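Local coordinates for mutual gliding-motility protein MglA (Myxococcus xanthus DK 1622, PDB 6H17) that acts as a small GTPase that switches inside the cell to set the direction and speed of gliding and to coordinate its two motility systems, at residues Glu108-Asn113 with Arg155-His160. Numbering follows the deposited sequence. Where two conformers were deposited one is given.
With SO4 (sulfate ion), chain D.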
loop_
_atom_site.group_PDB
_atom_site.type_symbol
_atom_site.label_atom_id
_atom_site.label_comp_id
_atom_site.label_asym_id
_atom_site.label_seq_id
_atom_site.Cartn_x
_atom_site.Cartn_y
_atom_site.Cartn_z
ATOM N N GLU A 108 15.853 13.130 -7.050
ATOM C CA GLU A 108 16.547 13.280 -5.775
ATOM C C GLU A 108 16.163 12.210 -4.763
ATOM O O GLU A 108 16.924 11.954 -3.821
ATOM C CB GLU A 108 16.239 14.668 -5.196
ATOM C CG GLU A 108 16.762 15.835 -6.033
ATOM C CD GLU A 108 15.768 16.347 -7.076
ATOM O OE1 GLU A 108 14.766 15.665 -7.388
ATOM O OE2 GLU A 108 15.999 17.463 -7.592
ATOM N N ARG A 109 15.010 11.580 -4.941
ATOM C CA ARG A 109 14.489 10.611 -3.992
ATOM C C ARG A 109 14.708 9.175 -4.431
ATOM O O ARG A 109 14.195 8.263 -3.783
ATOM C CB ARG A 109 13.003 10.869 -3.739
ATOM C CG ARG A 109 12.742 12.224 -3.081
ATOM C CD ARG A 109 13.323 12.296 -1.686
ATOM N NE ARG A 109 12.525 11.540 -0.724
ATOM C CZ ARG A 109 12.930 11.182 0.494
ATOM N NH1 ARG A 109 14.158 11.460 0.928
ATOM N NH2 ARG A 109 12.116 10.532 1.293
ATOM N N MET A 110 15.476 8.938 -5.487
ATOM C CA MET A 110 15.685 7.562 -5.924
ATOM C C MET A 110 16.393 6.734 -4.866
ATOM O O MET A 110 16.038 5.572 -4.655
ATOM C CB MET A 110 16.436 7.503 -7.257
ATOM C CG MET A 110 16.664 6.059 -7.749
ATOM S SD MET A 110 15.134 5.088 -7.920
ATOM C CE MET A 110 14.536 5.641 -9.516
ATOM N N GLU A 111 17.412 7.283 -4.201
ATOM C CA GLU A 111 18.084 6.501 -3.171
ATOM C C GLU A 111 17.103 6.137 -2.070
ATOM O O GLU A 111 17.132 5.021 -1.554
ATOM C CB GLU A 111 19.281 7.249 -2.588
ATOM C CG GLU A 111 20.549 7.120 -3.419
ATOM C CD GLU A 111 21.813 7.271 -2.585
ATOM O OE1 GLU A 111 21.718 7.239 -1.339
ATOM O OE2 GLU A 111 22.904 7.426 -3.174
ATOM N N ALA A 112 16.249 7.090 -1.679
ATOM C CA ALA A 112 15.268 6.829 -0.640
ATOM C C ALA A 112 14.277 5.764 -1.084
ATOM O O ALA A 112 13.888 4.908 -0.285
ATOM C CB ALA A 112 14.563 8.124 -0.241
ATOM N N ASN A 113 13.869 5.786 -2.364
ATOM C CA ASN A 113 13.027 4.719 -2.893
ATOM C C ASN A 113 13.702 3.368 -2.732
ATOM O O ASN A 113 13.093 2.404 -2.271
ATOM C CB ASN A 113 12.757 4.912 -4.384
ATOM C CG ASN A 113 11.796 6.038 -4.690
ATOM O OD1 ASN A 113 10.876 6.324 -3.916
ATOM N ND2 ASN A 113 11.962 6.643 -5.859
ATOM N N ARG A 155 11.209 1.705 -13.814
ATOM C CA ARG A 155 11.031 0.266 -13.925
ATOM C C ARG A 155 12.370 -0.445 -13.818
ATOM O O ARG A 155 12.504 -1.444 -13.100
ATOM C CB ARG A 155 10.367 -0.041 -15.269
ATOM C CG ARG A 155 10.171 -1.529 -15.531
ATOM C CD ARG A 155 9.587 -1.777 -16.925
ATOM N NE ARG A 155 8.446 -0.901 -17.193
ATOM C CZ ARG A 155 8.388 0.016 -18.160
ATOM N NH1 ARG A 155 9.398 0.190 -19.006
ATOM N NH2 ARG A 155 7.295 0.750 -18.292
ATOM N N LYS A 156 13.383 0.062 -14.509
ATOM C CA LYS A 156 14.683 -0.585 -14.441
ATOM C C LYS A 156 15.289 -0.487 -13.050
ATOM O O LYS A 156 16.001 -1.403 -12.623
ATOM C CB LYS A 156 15.618 0.008 -15.495
ATOM C CG LYS A 156 15.223 -0.355 -16.921
ATOM C CD LYS A 156 16.111 0.325 -17.940
ATOM C CE LYS A 156 15.732 -0.084 -19.354
ATOM N NZ LYS A 156 16.507 0.690 -20.360
ATOM N N ALA A 157 15.025 0.599 -12.326
ATOM C CA ALA A 157 15.603 0.756 -11.002
ATOM C C ALA A 157 14.853 -0.025 -9.929
ATOM O O ALA A 157 15.470 -0.492 -8.971
ATOM C CB ALA A 157 15.606 2.231 -10.615
ATOM N N LEU A 158 13.520 -0.144 -10.036
ATOM C CA LEU A 158 12.697 -0.576 -8.916
ATOM C C LEU A 158 11.796 -1.767 -9.200
ATOM O O LEU A 158 11.152 -2.247 -8.260
ATOM C CB LEU A 158 11.802 0.580 -8.429
ATOM C CG LEU A 158 12.536 1.820 -7.936
ATOM C CD1 LEU A 158 11.553 2.976 -7.753
ATOM C CD2 LEU A 158 13.311 1.574 -6.655
ATOM N N ASN A 159 11.691 -2.234 -10.439
ATOM C CA ASN A 159 10.742 -3.293 -10.781
ATOM C C ASN A 159 11.424 -4.364 -11.617
ATOM O O ASN A 159 11.074 -4.615 -12.764
ATOM C CB ASN A 159 9.519 -2.746 -11.510
ATOM C CG ASN A 159 8.406 -3.763 -11.619
ATOM O OD1 ASN A 159 8.469 -4.846 -11.028
ATOM N ND2 ASN A 159 7.377 -3.423 -12.370
ATOM N N HIS A 160 12.390 -5.041 -11.004
ATOM C CA HIS A 160 13.186 -6.020 -11.729
ATOM C C HIS A 160 12.383 -7.259 -12.097
ATOM O O HIS A 160 12.722 -7.941 -13.073
ATOM C CB HIS A 160 14.401 -6.410 -10.881
ATOM C CG HIS A 160 15.333 -5.269 -10.600
ATOM N ND1 HIS A 160 16.347 -5.346 -9.669
ATOM C CD2 HIS A 160 15.402 -4.025 -11.130
ATOM C CE1 HIS A 160 17.001 -4.198 -9.639
ATOM N NE2 HIS A 160 16.450 -3.381 -10.518
HETATM S S SO4 D . 13.594 10.441 4.793
HETATM O O1 SO4 D . 12.259 10.322 4.206
HETATM O O2 SO4 D . 13.964 9.158 5.399
HETATM O O3 SO4 D . 14.597 10.767 3.782
HETATM O O4 SO4 D . 13.536 11.465 5.835
#
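The Arg-109 guanidinium has one face laid on Ala-112, whose CB sits 3.5 Å above the plane over its centre, while at its edge a sulfate ion, probably from the crystallisation liquor, accepts two hydrogen bonds. The bond from NH1 to sulfate O3 lies in the guanidinium plane and is nearly straight (3.0 Å, 167°); that from NH2 to O1 is more bent, at 151°. NH2 also bonds Gly-21 O of the predicted GTP-binding loop, and Val-83 N is a further donor to the sulfate. An alanine in place of Arg-109 would remove the guanidinium and would probably leave the anion held less firmly and Gly-21 O without this donor.

Helix 110-125 meets the end of helix 151-158 through apolar side chains. Met-110, with CG anti to its backbone nitrogen (chi1 -180°) and the chain then bent, brings CE to 3.7 Å from Ala-157 CB, and its SD meets Leu-158 CD2 tip to tip at 4.2 Å. Leu-158 crosses Asn-113 at about a right angle, CD1 lying 4.1 Å from Asn-113 CB. The buried amide of Asn-113 finds its polar partner in Asp-104 O, at the end of strand 98-104. Leu-158 also rests on Ala-103 of that strand and Ile-138 of strand 136-141, which pair in parallel. Helices packed side by side on one face of such a sheet are characteristic of the alpha/beta P-loop fold of small GTPases.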